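Azurocidin (Homo sapiens, PDB 1A7S) binds heparin and bacterial lipopolysaccharide as a serine protease homolog of neutrophil granules, killing many Gram-negative bacteria and attracting monocytes and fibroblasts. Local coordinates at residues 66-78 and 91-105. Residues are numbered along the deposited sequence; the frame is centred on the assembly and turned at random.
Sequences QSRQTFSISSMSE and MLLQLDREANLTSSV. With EOH (ethanol), chain Q.
The F71 ring, apolar on both faces, is sandwiched between R97 and L95. R97 lays its guanidinium flat on one face, centres 4.2 Å apart and planes at 13°; a leucine methyl, L95 CD1, fits over the centre of the other, a CH-pi contact. Arginine's planar end can stack and still keep its N-H groups in plane: NH1 and NH2 both grip T70 O, NH1 also forms a salt bridge with D96 OD1, and a water joins NH2 to Q69 OE1. D96, its CG wedged between backbone N and carbonyl carbon (chi1 64°), turns OD2 to S72 N at 2.7 Å, using the anti lone pair. One short carboxylate thus serves R97 and the S72 backbone together. Glutamine suits position 69 because its amide accepts and donates: OE1 takes N100 N at 2.8 Å in the carbonyl plane, while NE2 gives a nearly straight bond (176°) to N100 O. Farther along, antiparallel pairing takes over, with S77 and L92 bonded both ways and I73 CD1 4.0 Å from L93 CD1. The strands are neighbours in the six-stranded barrel of this chymotrypsin-like fold: strand 51-55 flanks 69-77, strand 35-38 flanks 91-95, and helix 210-218 covers S77 and L92.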
loop_
_atom_site.group_PDB
_atom_site.type_symbol
_atom_site.label_atom_id
_atom_site.label_comp_id
_atom_site.label_asym_id
_atom_site.label_seq_id
_atom_site.Cartn_x
_atom_site.Cartn_y
_atom_site.Cartn_z
ATOM N N GLN A 66 -9.345 20.095 -7.123
ATOM C CA GLN A 66 -8.716 20.040 -8.422
ATOM C C GLN A 66 -7.634 18.986 -8.481
ATOM O O GLN A 66 -7.146 18.766 -9.568
ATOM C CB GLN A 66 -8.178 21.382 -8.895
ATOM C CG GLN A 66 -9.170 22.401 -9.381
ATOM C CD GLN A 66 -9.946 23.057 -8.270
ATOM O OE1 GLN A 66 -9.358 23.692 -7.409
ATOM N NE2 GLN A 66 -11.230 22.764 -8.201
ATOM N N SER A 67 -7.304 18.334 -7.359
ATOM C CA SER A 67 -6.291 17.285 -7.365
ATOM C C SER A 67 -6.895 15.879 -7.163
ATOM O O SER A 67 -6.354 14.902 -7.680
ATOM C CB SER A 67 -5.293 17.550 -6.233
ATOM O OG SER A 67 -4.224 16.649 -6.252
ATOM N N ARG A 68 -7.903 15.768 -6.341
ATOM C CA ARG A 68 -8.459 14.496 -5.952
ATOM C C ARG A 68 -9.395 13.879 -6.962
ATOM O O ARG A 68 -10.092 14.545 -7.697
ATOM C CB ARG A 68 -9.180 14.602 -4.625
ATOM C CG ARG A 68 -8.236 14.777 -3.426
ATOM C CD ARG A 68 -9.069 14.827 -2.168
ATOM N NE ARG A 68 -8.225 15.031 -1.001
ATOM C CZ ARG A 68 -8.603 14.680 0.254
ATOM N NH1 ARG A 68 -9.731 14.072 0.541
ATOM N NH2 ARG A 68 -7.739 14.915 1.240
ATOM N N GLN A 69 -9.449 12.539 -6.899
ATOM C CA GLN A 69 -10.417 11.743 -7.528
ATOM C C GLN A 69 -10.923 10.717 -6.527
ATOM O O GLN A 69 -10.100 10.035 -5.893
ATOM C CB GLN A 69 -9.981 11.052 -8.789
ATOM C CG GLN A 69 -9.488 12.042 -9.886
ATOM C CD GLN A 69 -8.838 11.261 -11.038
ATOM O OE1 GLN A 69 -9.469 10.315 -11.573
ATOM N NE2 GLN A 69 -7.618 11.607 -11.365
ATOM N N THR A 70 -12.195 10.581 -6.350
ATOM C CA THR A 70 -12.828 9.695 -5.413
ATOM C C THR A 70 -13.635 8.605 -6.069
ATOM O O THR A 70 -14.315 8.879 -7.072
ATOM C CB THR A 70 -13.637 10.409 -4.329
ATOM O OG1 THR A 70 -12.792 11.419 -3.698
ATOM C CG2 THR A 70 -14.206 9.530 -3.295
ATOM N N PHE A 71 -13.598 7.413 -5.522
ATOM C CA PHE A 71 -14.257 6.245 -6.077
ATOM C C PHE A 71 -14.909 5.355 -5.052
ATOM O O PHE A 71 -14.483 5.239 -3.915
ATOM C CB PHE A 71 -13.197 5.322 -6.795
ATOM C CG PHE A 71 -12.335 6.073 -7.787
ATOM C CD1 PHE A 71 -11.240 6.809 -7.398
ATOM C CD2 PHE A 71 -12.647 6.067 -9.155
ATOM C CE1 PHE A 71 -10.501 7.597 -8.279
ATOM C CE2 PHE A 71 -11.882 6.785 -10.056
ATOM C CZ PHE A 71 -10.826 7.573 -9.622
ATOM N N SER A 72 -15.999 4.713 -5.569
ATOM C CA SER A 72 -16.563 3.616 -4.792
ATOM C C SER A 72 -15.867 2.330 -5.305
ATOM O O SER A 72 -15.228 2.326 -6.374
ATOM C CB SER A 72 -18.078 3.459 -5.002
ATOM O OG SER A 72 -18.795 4.642 -4.613
ATOM N N ILE A 73 -16.038 1.272 -4.579
ATOM C CA ILE A 73 -15.413 -0.005 -4.823
ATOM C C ILE A 73 -16.462 -0.969 -5.407
ATOM O O ILE A 73 -17.411 -1.335 -4.693
ATOM C CB ILE A 73 -14.760 -0.617 -3.554
ATOM C CG1 ILE A 73 -13.683 0.301 -2.983
ATOM C CG2 ILE A 73 -14.235 -1.990 -3.882
ATOM C CD1 ILE A 73 -13.282 -0.017 -1.581
ATOM N N SER A 74 -16.310 -1.314 -6.673
ATOM C CA SER A 74 -17.288 -2.164 -7.370
ATOM C C SER A 74 -17.029 -3.668 -7.135
ATOM O O SER A 74 -17.961 -4.483 -7.269
ATOM C CB SER A 74 -17.234 -1.855 -8.837
ATOM O OG SER A 74 -17.576 -0.540 -9.150
ATOM N N SER A 75 -15.838 -4.036 -6.753
ATOM C CA SER A 75 -15.544 -5.454 -6.467
ATOM C C SER A 75 -14.200 -5.571 -5.799
ATOM O O SER A 75 -13.347 -4.685 -5.948
ATOM C CB SER A 75 -15.542 -6.206 -7.833
ATOM O OG SER A 75 -14.352 -6.341 -8.386
ATOM N N MET A 76 -14.010 -6.621 -5.028
ATOM C CA MET A 76 -12.728 -6.889 -4.349
ATOM C C MET A 76 -12.298 -8.297 -4.706
ATOM O O MET A 76 -13.129 -9.198 -4.749
ATOM C CB MET A 76 -13.007 -6.865 -2.795
ATOM C CG MET A 76 -13.413 -5.411 -2.339
ATOM S SD MET A 76 -13.270 -5.302 -0.567
ATOM C CE MET A 76 -15.331 -3.917 -0.500
ATOM N N SER A 77 -10.978 -8.450 -4.870
ATOM C CA SER A 77 -10.461 -9.756 -5.253
ATOM C C SER A 77 -9.236 -10.070 -4.335
ATOM O O SER A 77 -8.406 -9.202 -4.131
ATOM C CB SER A 77 -9.929 -9.722 -6.700
ATOM O OG SER A 77 -11.004 -9.409 -7.603
ATOM N N GLU A 78 -9.182 -11.299 -3.889
ATOM C CA GLU A 78 -8.032 -11.833 -3.133
ATOM C C GLU A 78 -7.726 -13.250 -3.592
ATOM O O GLU A 78 -8.537 -13.857 -4.287
ATOM C CB GLU A 78 -8.277 -11.762 -1.651
ATOM C CG GLU A 78 -9.582 -12.329 -1.169
ATOM C CD GLU A 78 -9.592 -13.814 -0.932
ATOM O OE1 GLU A 78 -8.614 -14.436 -0.447
ATOM O OE2 GLU A 78 -10.594 -14.436 -1.322
ATOM N N MET A 91 -5.134 -7.501 -1.729
ATOM C CA MET A 91 -6.490 -7.292 -2.199
ATOM C C MET A 91 -6.466 -6.320 -3.343
ATOM O O MET A 91 -5.759 -5.305 -3.230
ATOM C CB MET A 91 -7.382 -6.809 -1.063
ATOM C CG MET A 91 -8.858 -6.681 -1.531
ATOM S SD MET A 91 -9.968 -6.676 -0.277
ATOM C CE MET A 91 -9.895 -8.267 0.511
ATOM N N LEU A 92 -7.221 -6.570 -4.376
ATOM C CA LEU A 92 -7.407 -5.639 -5.468
ATOM C C LEU A 92 -8.827 -5.080 -5.387
ATOM O O LEU A 92 -9.783 -5.838 -5.304
ATOM C CB LEU A 92 -7.183 -6.339 -6.830
ATOM C CG LEU A 92 -5.796 -6.950 -6.982
ATOM C CD1 LEU A 92 -5.622 -7.442 -8.452
ATOM C CD2 LEU A 92 -4.665 -6.064 -6.619
ATOM N N LEU A 93 -8.877 -3.767 -5.475
ATOM C CA LEU A 93 -10.161 -3.033 -5.431
ATOM C C LEU A 93 -10.418 -2.512 -6.854
ATOM O O LEU A 93 -9.655 -1.749 -7.394
ATOM C CB LEU A 93 -10.026 -1.857 -4.478
ATOM C CG LEU A 93 -9.532 -2.096 -3.058
ATOM C CD1 LEU A 93 -9.427 -0.827 -2.260
ATOM C CD2 LEU A 93 -10.375 -3.138 -2.361
ATOM N N GLN A 94 -11.545 -2.979 -7.394
ATOM C CA GLN A 94 -11.963 -2.444 -8.717
ATOM C C GLN A 94 -12.707 -1.133 -8.428
ATOM O O GLN A 94 -13.703 -1.174 -7.670
ATOM C CB GLN A 94 -12.826 -3.409 -9.459
ATOM C CG GLN A 94 -13.238 -2.920 -10.834
ATOM C CD GLN A 94 -13.959 -3.877 -11.695
ATOM O OE1 GLN A 94 -13.627 -5.092 -11.668
ATOM N NE2 GLN A 94 -14.792 -3.352 -12.584
ATOM N N LEU A 95 -12.256 -0.087 -9.019
ATOM C CA LEU A 95 -12.934 1.247 -8.853
ATOM C C LEU A 95 -14.169 1.286 -9.708
ATOM O O LEU A 95 -14.296 0.556 -10.678
ATOM C CB LEU A 95 -11.927 2.328 -9.287
ATOM C CG LEU A 95 -10.568 2.286 -8.642
ATOM C CD1 LEU A 95 -9.703 3.430 -9.178
ATOM C CD2 LEU A 95 -10.632 2.359 -7.171
ATOM N N ASP A 96 -15.086 2.206 -9.394
ATOM C CA ASP A 96 -16.334 2.338 -10.108
ATOM C C ASP A 96 -16.165 2.796 -11.549
ATOM O O ASP A 96 -17.092 2.679 -12.352
ATOM C CB ASP A 96 -17.274 3.264 -9.383
ATOM C CG ASP A 96 -16.860 4.714 -9.242
ATOM O OD1 ASP A 96 -16.897 5.452 -10.291
ATOM O OD2 ASP A 96 -16.345 5.169 -8.257
ATOM N N ARG A 97 -15.029 3.363 -11.866
ATOM C CA ARG A 97 -14.743 3.878 -13.225
ATOM C C ARG A 97 -13.240 3.973 -13.370
ATOM O O ARG A 97 -12.476 3.857 -12.381
ATOM C CB ARG A 97 -15.420 5.225 -13.410
ATOM C CG ARG A 97 -14.733 6.320 -12.530
ATOM C CD ARG A 97 -15.597 7.592 -12.471
ATOM N NE ARG A 97 -14.882 8.682 -11.772
ATOM C CZ ARG A 97 -14.828 8.765 -10.430
ATOM N NH1 ARG A 97 -15.516 7.974 -9.632
ATOM N NH2 ARG A 97 -14.007 9.685 -9.889
ATOM N N GLU A 98 -12.720 4.249 -14.555
ATOM C CA GLU A 98 -11.307 4.487 -14.717
ATOM C C GLU A 98 -10.898 5.823 -14.113
ATOM O O GLU A 98 -11.523 6.847 -14.340
ATOM C CB GLU A 98 -10.909 4.530 -16.226
ATOM C CG GLU A 98 -10.972 3.098 -16.776
ATOM C CD GLU A 98 -10.426 2.894 -18.145
ATOM O OE1 GLU A 98 -9.919 3.838 -18.771
ATOM O OE2 GLU A 98 -10.550 1.755 -18.660
ATOM N N ALA A 99 -9.787 5.801 -13.390
ATOM C CA ALA A 99 -9.199 7.022 -12.904
ATOM C C ALA A 99 -8.565 7.781 -14.083
ATOM O O ALA A 99 -8.101 7.192 -15.045
ATOM C CB ALA A 99 -8.067 6.665 -11.938
ATOM N N ASN A 100 -8.599 9.097 -13.964
ATOM C CA ASN A 100 -7.914 9.905 -14.958
ATOM C C ASN A 100 -6.436 10.009 -14.557
ATOM O O ASN A 100 -6.138 10.243 -13.377
ATOM C CB ASN A 100 -8.469 11.341 -15.002
ATOM C CG ASN A 100 -9.633 11.545 -15.859
ATOM O OD1 ASN A 100 -9.950 10.652 -16.706
ATOM N ND2 ASN A 100 -10.308 12.687 -15.736
ATOM N N LEU A 101 -5.561 9.910 -15.513
ATOM C CA LEU A 101 -4.101 10.042 -15.192
ATOM C C LEU A 101 -3.790 11.522 -15.295
ATOM O O LEU A 101 -3.908 12.138 -16.328
ATOM C CB LEU A 101 -3.256 9.173 -16.110
ATOM C CG LEU A 101 -3.725 7.675 -16.101
ATOM C CD1 LEU A 101 -2.916 6.889 -17.070
ATOM C CD2 LEU A 101 -3.666 7.144 -14.664
ATOM N N THR A 102 -3.339 12.109 -14.192
ATOM C CA THR A 102 -3.055 13.515 -14.080
ATOM C C THR A 102 -1.717 13.670 -13.381
ATOM O O THR A 102 -1.105 12.715 -12.968
ATOM C CB THR A 102 -4.138 14.241 -13.245
ATOM O OG1 THR A 102 -4.014 13.740 -11.902
ATOM C CG2 THR A 102 -5.534 13.895 -13.713
ATOM N N SER A 103 -1.318 14.945 -13.207
ATOM C CA SER A 103 -0.042 15.138 -12.482
ATOM C C SER A 103 -0.158 14.663 -11.044
ATOM O O SER A 103 0.887 14.400 -10.404
ATOM C CB SER A 103 0.282 16.644 -12.576
ATOM O OG SER A 103 -0.748 17.389 -11.965
ATOM N N SER A 104 -1.367 14.499 -10.509
ATOM C CA SER A 104 -1.476 14.045 -9.084
ATOM C C SER A 104 -1.924 12.588 -8.945
ATOM O O SER A 104 -2.008 12.142 -7.814
ATOM C CB SER A 104 -2.524 14.930 -8.358
ATOM O OG SER A 104 -2.120 16.255 -8.297
ATOM N N VAL A 105 -2.222 11.938 -10.058
ATOM C CA VAL A 105 -2.726 10.548 -10.036
ATOM C C VAL A 105 -2.020 9.784 -11.168
ATOM O O VAL A 105 -2.235 10.030 -12.365
ATOM C CB VAL A 105 -4.229 10.499 -10.209
ATOM C CG1 VAL A 105 -4.714 9.043 -10.303
ATOM C CG2 VAL A 105 -4.967 11.204 -9.061
HETATM C C1 EOH Q . -15.995 -3.028 -15.526
HETATM C C2 EOH Q . -15.504 -3.119 -16.972
HETATM O O EOH Q . -16.164 -4.354 -14.951
HETATM O O HOH W 1 -6.287 14.134 -10.384
HETATM O O HOH W 2 -1.790 17.426 -5.716
HETATM O O HOH W 3 -12.220 10.795 -11.933
HETATM O O HOH W 4 -11.124 -6.705 -7.860
#